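Local coordinates for protein involved in catabolism of external DNA (Legionella pneumophila subsp. pneumophila, PDB 2OO3) that probably methylates the N6 position of one adenine in 23S ribosomal RNA, using S-adenosyl-L-methionine as the methyl donor, at residues 12-17 / 223-228; 16-21 / 236-241. One frame throughout, in Å; residues are numbered along the deposited sequence.

Contact 1. Residues 12-17 / 223-228; sequences GNFADV and IELHLN
The F14 ring takes L227 over one face and L225 at its edge, joining the first turn of helix 14-30 to the end of strand 220-226, one of the antiparallel strands of the mixed sheet in this Rossmann-like methyltransferase. From CB, which points toward the strand, the first torsion (chi1 80°) sets CG between the backbone N and the carbonyl carbon and carries the ring out to the two leucines. CG itself sits 4.2 Å from L227 CD2. CD1 meets L225 CD2 at 4.0 Å, a methyl group placed at the ring edge, near its plane. Over one face, offset toward the rim beside CD2 and CE2, sits L227 CD1, 3.6 Å from CE2. Finally CE1 and CZ at the far end touch L227 CG, each at 4.1 Å. The methyl over the face makes a CH-pi contact: L227 CD1 stands 3.8 Å from the ring centroid, 19° off the ring normal. All contact across these segments is therefore apolar. F14 directly follows N13, the N-cap of the helix; M235 and C238 also touch F14. The capping bond runs from D16 N to N13 OD1 at 3.1 Å, with the donor tilted 26° from the carbonyl plane of the asparagine amide.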
ATOM      1  N   GLY A  12      -4.201 -10.338   3.773  1.00 11.78           N
ATOM      2  CA  GLY A  12      -3.799 -11.137   2.626  1.00 10.56           C
ATOM      3  C   GLY A  12      -4.882 -11.285   1.575  1.00 10.05           C
ATOM      4  O   GLY A  12      -4.724 -12.109   0.665  1.00  9.77           O
ATOM      5  N   ASN A  13      -5.972 -10.499   1.678  1.00  8.75           N
ATOM      6  CA  ASN A  13      -6.999 -10.494   0.610  1.00  8.90           C
ATOM      7  C   ASN A  13      -6.444  -9.871  -0.695  1.00  8.97           C
ATOM      8  O   ASN A  13      -5.277  -9.421  -0.730  1.00  8.27           O
ATOM      9  CB  ASN A  13      -8.333  -9.847   1.070  1.00  9.02           C
ATOM     10  CG  ASN A  13      -8.242  -8.321   1.241  1.00 12.80           C
ATOM     11  OD1 ASN A  13      -7.174  -7.747   1.188  1.00 13.31           O
ATOM     12  ND2 ASN A  13      -9.392  -7.664   1.441  1.00 16.81           N
ATOM     13  N   PHE A  14      -7.250  -9.856  -1.765  1.00  7.68           N
ATOM     14  CA  PHE A  14      -6.762  -9.380  -3.055  1.00  7.38           C
ATOM     15  C   PHE A  14      -6.255  -7.939  -2.983  1.00  6.33           C
ATOM     16  O   PHE A  14      -5.301  -7.569  -3.700  1.00  6.78           O
ATOM     17  CB  PHE A  14      -7.843  -9.550  -4.159  1.00  7.73           C
ATOM     18  CG  PHE A  14      -8.888  -8.469  -4.151  1.00  8.25           C
ATOM     19  CD1 PHE A  14      -8.777  -7.392  -5.002  1.00 10.40           C
ATOM     20  CD2 PHE A  14      -9.940  -8.503  -3.248  1.00 10.00           C
ATOM     21  CE1 PHE A  14      -9.731  -6.375  -5.011  1.00 12.39           C
ATOM     22  CE2 PHE A  14     -10.912  -7.481  -3.246  1.00  9.78           C
ATOM     23  CZ  PHE A  14     -10.792  -6.420  -4.119  1.00  8.88           C
ATOM     24  N   ALA A  15      -6.863  -7.122  -2.125  1.00  5.48           N
ATOM     25  CA  ALA A  15      -6.480  -5.716  -1.984  1.00  5.47           C
ATOM     26  C   ALA A  15      -5.125  -5.573  -1.329  1.00  6.34           C
ATOM     27  O   ALA A  15      -4.317  -4.732  -1.744  1.00  6.96           O
ATOM     28  CB  ALA A  15      -7.513  -4.976  -1.158  1.00  6.11           C
ATOM     29  N   ASP A  16      -4.877  -6.372  -0.287  1.00  6.57           N
ATOM     30  CA  ASP A  16      -3.528  -6.455   0.294  1.00  6.89           C
ATOM     31  C   ASP A  16      -2.491  -6.823  -0.749  1.00  5.88           C
ATOM     32  O   ASP A  16      -1.413  -6.270  -0.785  1.00  4.66           O
ATOM     33  CB  ASP A  16      -3.479  -7.474   1.432  1.00  7.22           C
ATOM     34  CG  ASP A  16      -3.791  -6.842   2.802  1.00 10.98           C
ATOM     35  OD1 ASP A  16      -4.049  -5.610   2.863  1.00 12.60           O
ATOM     36  OD2 ASP A  16      -3.770  -7.593   3.816  1.00 12.94           O
ATOM     37  N   VAL A  17      -2.811  -7.784  -1.603  1.00  6.07           N
ATOM     38  CA  VAL A  17      -1.831  -8.237  -2.575  1.00  5.54           C
ATOM     39  C   VAL A  17      -1.410  -7.088  -3.496  1.00  6.19           C
ATOM     40  O   VAL A  17      -0.198  -6.778  -3.622  1.00  5.31           O
ATOM     41  CB  VAL A  17      -2.346  -9.445  -3.406  1.00  5.89           C
ATOM     42  CG1 VAL A  17      -1.344  -9.770  -4.551  1.00  4.35           C
ATOM     43  CG2 VAL A  17      -2.523 -10.653  -2.502  1.00  3.63           C
ATOM     44  N   ILE A 223      -4.232   3.395 -10.353  1.00  7.56           N
ATOM     45  CA  ILE A 223      -4.312   2.004 -10.758  1.00  8.65           C
ATOM     46  C   ILE A 223      -5.497   1.341 -10.039  1.00  8.94           C
ATOM     47  O   ILE A 223      -5.808   1.680  -8.887  1.00  8.20           O
ATOM     48  CB  ILE A 223      -2.979   1.273 -10.498  1.00  9.89           C
ATOM     49  CG1 ILE A 223      -2.704   1.177  -8.991  1.00 10.37           C
ATOM     50  CG2 ILE A 223      -1.831   2.020 -11.230  1.00 10.41           C
ATOM     51  CD1 ILE A 223      -1.505   0.238  -8.621  1.00 10.41           C
ATOM     52  N   GLU A 224      -6.215   0.454 -10.732  1.00  8.42           N
ATOM     53  CA  GLU A 224      -7.346  -0.215 -10.096  1.00 10.04           C
ATOM     54  C   GLU A 224      -7.384  -1.653 -10.559  1.00  9.84           C
ATOM     55  O   GLU A 224      -6.913  -1.962 -11.639  1.00  9.49           O
ATOM     56  CB  GLU A 224      -8.687   0.469 -10.411  1.00  9.10           C
ATOM     57  CG  GLU A 224      -8.786   1.879  -9.881  1.00 11.45           C
ATOM     58  CD  GLU A 224     -10.187   2.486 -10.006  1.00 12.87           C
ATOM     59  OE1 GLU A 224     -11.080   1.832 -10.610  1.00 17.04           O
ATOM     60  OE2 GLU A 224     -10.369   3.617  -9.516  1.00 10.44           O
ATOM     61  N   LEU A 225      -7.935  -2.505  -9.710  1.00 10.17           N
ATOM     62  CA  LEU A 225      -8.077  -3.929  -9.955  1.00 10.87           C
ATOM     63  C   LEU A 225      -9.516  -4.246  -9.586  1.00 11.59           C
ATOM     64  O   LEU A 225      -9.952  -3.951  -8.480  1.00 11.42           O
ATOM     65  CB  LEU A 225      -7.099  -4.692  -9.040  1.00 10.06           C
ATOM     66  CG  LEU A 225      -7.073  -6.220  -9.049  1.00 12.77           C
ATOM     67  CD1 LEU A 225      -6.663  -6.766 -10.403  1.00 10.99           C
ATOM     68  CD2 LEU A 225      -6.118  -6.753  -7.975  1.00 12.59           C
ATOM     69  N   HIS A 226     -10.249  -4.849 -10.506  1.00 12.05           N
ATOM     70  CA  HIS A 226     -11.653  -5.086 -10.318  1.00 13.09           C
ATOM     71  C   HIS A 226     -11.930  -6.577 -10.477  1.00 13.79           C
ATOM     72  O   HIS A 226     -11.567  -7.198 -11.494  1.00 12.47           O
ATOM     73  CB  HIS A 226     -12.456  -4.260 -11.312  1.00 14.10           C
ATOM     74  CG  HIS A 226     -12.342  -2.788 -11.097  1.00 15.83           C
ATOM     75  ND1 HIS A 226     -12.867  -2.154  -9.990  1.00 20.11           N
ATOM     76  CD2 HIS A 226     -11.772  -1.820 -11.848  1.00 19.30           C
ATOM     77  CE1 HIS A 226     -12.612  -0.859 -10.064  1.00 19.18           C
ATOM     78  NE2 HIS A 226     -11.947  -0.632 -11.181  1.00 19.58           N
ATOM     79  N   LEU A 227     -12.563  -7.152  -9.455  1.00 13.26           N
ATOM     80  CA  LEU A 227     -12.881  -8.562  -9.498  1.00 13.63           C
ATOM     81  C   LEU A 227     -14.064  -8.895 -10.432  1.00 13.32           C
ATOM     82  O   LEU A 227     -14.161 -10.016 -10.919  1.00 14.03           O
ATOM     83  CB  LEU A 227     -13.181  -9.073  -8.092  1.00 13.89           C
ATOM     84  CG  LEU A 227     -12.062  -9.033  -7.070  1.00 15.11           C
ATOM     85  CD1 LEU A 227     -12.627  -9.520  -5.724  1.00 16.51           C
ATOM     86  CD2 LEU A 227     -10.886  -9.890  -7.516  1.00 15.35           C
ATOM     87  N   ASN A 228     -14.947  -7.928 -10.639  1.00 11.78           N
ATOM     88  CA  ASN A 228     -16.162  -8.071 -11.453  1.00 12.02           C
ATOM     89  C   ASN A 228     -17.011  -9.283 -11.121  1.00 11.46           C
ATOM     90  O   ASN A 228     -17.341 -10.068 -12.027  1.00 11.00           O
ATOM     91  CB  ASN A 228     -15.848  -7.985 -12.947  1.00 11.92           C
ATOM     92  CG  ASN A 228     -15.077  -6.719 -13.293  1.00 13.02           C
ATOM     93  OD1 ASN A 228     -15.462  -5.631 -12.895  1.00 16.31           O
ATOM     94  ND2 ASN A 228     -13.993  -6.863 -14.022  1.00 11.62           N
TER

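Contact 2. Residues 16-21 / 236-241; sequences DVIKHI and TGCGLW
The I18 and L240 side chains run antiparallel past one another, and I18 also reaches C238, so that the two branches of one isoleucine touch two residues of strand 237-243. Its CG1, anti to the backbone N (chi1 -180°), lies 4.2 Å from L240 CD1, while the CG2 methyl meets C238 SG at 3.7 Å. The same leucine methyl rests against the helix backbone, L240 CD1 being 4.0 Å from K19 CA. C238 and L240 alternate with glycines, and both direct CB toward the helix. K19 belongs to the same first shell through its CB, near L240 CD2; its chain then leads away from the strand to polar partners that hold its end. Its NZ forms a salt bridge with D16 OD1 at 3.1 Å, approached nearly along the C-O axis, and another with D166, the predicted proton acceptor; W197 adds a cation-pi contact. D16 is held in turn by G12 N, which donates to its OD2. Helix 16-21 runs nearly parallel to strand 237-241, at 15° and with axes 9.0 Å apart, so it lies flat on one side of the sheet. There I18 also touches L225 of strand 220-226, L240 touches C195 and W197 of strand 193-200, and helix 249-263 adds L257 and L260 against I18.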
ATOM      1  N   ASP A  16      -4.877  -6.372  -0.287  1.00  6.57           N
ATOM      2  CA  ASP A  16      -3.528  -6.455   0.294  1.00  6.89           C
ATOM      3  C   ASP A  16      -2.491  -6.823  -0.749  1.00  5.88           C
ATOM      4  O   ASP A  16      -1.413  -6.270  -0.785  1.00  4.66           O
ATOM      5  CB  ASP A  16      -3.479  -7.474   1.432  1.00  7.22           C
ATOM      6  CG  ASP A  16      -3.791  -6.842   2.802  1.00 10.98           C
ATOM      7  OD1 ASP A  16      -4.049  -5.610   2.863  1.00 12.60           O
ATOM      8  OD2 ASP A  16      -3.770  -7.593   3.816  1.00 12.94           O
ATOM      9  N   VAL A  17      -2.811  -7.784  -1.603  1.00  6.07           N
ATOM     10  CA  VAL A  17      -1.831  -8.237  -2.575  1.00  5.54           C
ATOM     11  C   VAL A  17      -1.410  -7.088  -3.496  1.00  6.19           C
ATOM     12  O   VAL A  17      -0.198  -6.778  -3.622  1.00  5.31           O
ATOM     13  CB  VAL A  17      -2.346  -9.445  -3.406  1.00  5.89           C
ATOM     14  CG1 VAL A  17      -1.344  -9.770  -4.551  1.00  4.35           C
ATOM     15  CG2 VAL A  17      -2.523 -10.653  -2.502  1.00  3.63           C
ATOM     16  N   ILE A  18      -2.392  -6.422  -4.121  1.00  7.15           N
ATOM     17  CA  ILE A  18      -2.015  -5.339  -5.024  1.00  7.38           C
ATOM     18  C   ILE A  18      -1.378  -4.146  -4.292  1.00  6.64           C
ATOM     19  O   ILE A  18      -0.396  -3.540  -4.764  1.00  6.89           O
ATOM     20  CB  ILE A  18      -3.143  -4.893  -5.986  1.00  8.44           C
ATOM     21  CG1 ILE A  18      -2.640  -3.745  -6.907  1.00  9.50           C
ATOM     22  CG2 ILE A  18      -4.363  -4.404  -5.232  1.00  7.11           C
ATOM     23  CD1 ILE A  18      -1.396  -4.110  -7.823  1.00 11.02           C
ATOM     24  N   LYS A  19      -1.902  -3.813  -3.127  1.00  7.43           N
ATOM     25  CA  LYS A  19      -1.326  -2.710  -2.348  1.00  7.28           C
ATOM     26  C   LYS A  19       0.135  -2.991  -1.935  1.00  6.22           C
ATOM     27  O   LYS A  19       1.019  -2.110  -2.024  1.00  5.60           O
ATOM     28  CB  LYS A  19      -2.262  -2.396  -1.167  1.00  7.50           C
ATOM     29  CG  LYS A  19      -1.642  -2.152   0.158  1.00 12.60           C
ATOM     30  CD  LYS A  19      -2.676  -1.966   1.310  1.00 11.10           C
ATOM     31  CE  LYS A  19      -3.978  -2.740   1.117  1.00 18.89           C
ATOM     32  NZ  LYS A  19      -4.858  -2.617   2.318  1.00 20.13           N
ATOM     33  N   HIS A  20       0.408  -4.211  -1.490  1.00  6.42           N
ATOM     34  CA  HIS A  20       1.748  -4.526  -0.993  1.00  6.61           C
ATOM     35  C   HIS A  20       2.776  -4.723  -2.107  1.00  6.94           C
ATOM     36  O   HIS A  20       3.916  -4.343  -1.947  1.00  7.37           O
ATOM     37  CB  HIS A  20       1.709  -5.719  -0.044  1.00  6.31           C
ATOM     38  CG  HIS A  20       1.028  -5.414   1.264  1.00  7.44           C
ATOM     39  ND1 HIS A  20       0.363  -6.374   1.997  1.00  6.14           N
ATOM     40  CD2 HIS A  20       0.932  -4.260   1.979  1.00  5.96           C
ATOM     41  CE1 HIS A  20      -0.107  -5.833   3.109  1.00  6.09           C
ATOM     42  NE2 HIS A  20       0.215  -4.551   3.118  1.00  7.21           N
ATOM     43  N   ILE A  21       2.366  -5.282  -3.244  1.00  6.15           N
ATOM     44  CA  ILE A  21       3.286  -5.372  -4.368  1.00  5.82           C
ATOM     45  C   ILE A  21       3.621  -3.965  -4.828  1.00  6.33           C
ATOM     46  O   ILE A  21       4.803  -3.676  -5.112  1.00  6.09           O
ATOM     47  CB  ILE A  21       2.688  -6.180  -5.557  1.00  5.76           C
ATOM     48  CG1 ILE A  21       2.420  -7.614  -5.091  1.00  5.93           C
ATOM     49  CG2 ILE A  21       3.648  -6.135  -6.771  1.00  7.33           C
ATOM     50  CD1 ILE A  21       1.612  -8.469  -6.104  1.00  5.11           C
ATOM     51  N   THR A 236     -15.779  -4.704  -4.355  1.00  9.96           N
ATOM     52  CA  THR A 236     -15.688  -5.476  -5.606  1.00 10.37           C
ATOM     53  C   THR A 236     -14.385  -5.184  -6.343  1.00 10.13           C
ATOM     54  O   THR A 236     -14.069  -5.810  -7.371  1.00 10.01           O
ATOM     55  CB  THR A 236     -16.831  -5.087  -6.530  1.00  9.86           C
ATOM     56  OG1 THR A 236     -16.812  -3.658  -6.659  1.00 10.18           O
ATOM     57  CG2 THR A 236     -18.162  -5.539  -5.904  1.00 11.68           C
ATOM     58  N   GLY A 237     -13.642  -4.209  -5.830  1.00  9.35           N
ATOM     59  CA  GLY A 237     -12.382  -3.831  -6.472  1.00  8.59           C
ATOM     60  C   GLY A 237     -11.700  -2.847  -5.575  1.00  8.77           C
ATOM     61  O   GLY A 237     -12.245  -2.459  -4.527  1.00  9.08           O
ATOM     62  N   CYS A 238     -10.518  -2.404  -5.986  1.00  8.55           N
ATOM     63  CA  CYS A 238      -9.822  -1.391  -5.196  1.00  8.58           C
ATOM     64  C   CYS A 238      -8.800  -0.697  -6.077  1.00  7.69           C
ATOM     65  O   CYS A 238      -8.575  -1.105  -7.229  1.00  7.94           O
ATOM     66  CB  CYS A 238      -9.127  -2.080  -3.999  1.00  7.70           C
ATOM     67  SG  CYS A 238      -7.708  -3.068  -4.495  1.00  9.79           S
ATOM     68  N   GLY A 239      -8.160   0.332  -5.552  1.00  6.18           N
ATOM     69  CA  GLY A 239      -7.162   1.038  -6.356  1.00  5.76           C
ATOM     70  C   GLY A 239      -6.119   1.719  -5.531  1.00  5.69           C
ATOM     71  O   GLY A 239      -6.207   1.724  -4.286  1.00  4.77           O
ATOM     72  N   LEU A 240      -5.106   2.251  -6.209  1.00  5.57           N
ATOM     73  CA  LEU A 240      -4.158   3.181  -5.548  1.00  6.14           C
ATOM     74  C   LEU A 240      -3.936   4.421  -6.407  1.00  5.91           C
ATOM     75  O   LEU A 240      -3.937   4.351  -7.635  1.00  6.01           O
ATOM     76  CB  LEU A 240      -2.821   2.501  -5.164  1.00  5.71           C
ATOM     77  CG  LEU A 240      -2.953   1.294  -4.210  1.00  5.93           C
ATOM     78  CD1 LEU A 240      -2.852  -0.040  -4.971  1.00  5.81           C
ATOM     79  CD2 LEU A 240      -1.888   1.335  -3.137  1.00  7.93           C
ATOM     80  N   TRP A 241      -3.809   5.556  -5.733  1.00  5.10           N
ATOM     81  CA  TRP A 241      -3.551   6.830  -6.363  1.00  4.94           C
ATOM     82  C   TRP A 241      -2.152   7.256  -5.927  1.00  5.25           C
ATOM     83  O   TRP A 241      -1.874   7.325  -4.728  1.00  4.16           O
ATOM     84  CB  TRP A 241      -4.602   7.860  -5.924  1.00  5.35           C
ATOM     85  CG  TRP A 241      -4.444   9.151  -6.694  1.00  5.45           C
ATOM     86  CD1 TRP A 241      -3.469  10.090  -6.536  1.00  8.21           C
ATOM     87  CD2 TRP A 241      -5.270   9.606  -7.758  1.00  6.95           C
ATOM     88  NE1 TRP A 241      -3.640  11.121  -7.433  1.00  6.76           N
ATOM     89  CE2 TRP A 241      -4.739  10.840  -8.203  1.00  7.95           C
ATOM     90  CE3 TRP A 241      -6.418   9.087  -8.389  1.00  9.01           C
ATOM     91  CZ2 TRP A 241      -5.316  11.576  -9.259  1.00  8.52           C
ATOM     92  CZ3 TRP A 241      -7.002   9.836  -9.451  1.00  8.76           C
ATOM     93  CH2 TRP A 241      -6.431  11.049  -9.875  1.00  7.71           C
TER

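Contacts 1 and 2 have centres 5 Å apart and use successive turns of helix 14-30 on neighbouring antiparallel strands. Those strands are tied to each other: I223 O lies 2.8 Å from L240 N, and L227 N lies 2.9 Å from T236 O, both probable hydrogen bonds. The F14 ring also bridges the pair, with CZ 3.8 Å from G237 CA. Residues 16-21 include H20, a residue predicted to bind S-adenosyl-L-methionine, and the side chain of K19 is about 6 Å from that of S102, another predicted cofactor-binding residue. F14 is farther from the predicted site, its side chain about 12 Å from that of D166, so contact 2 lies closer to the probable catalytic centre.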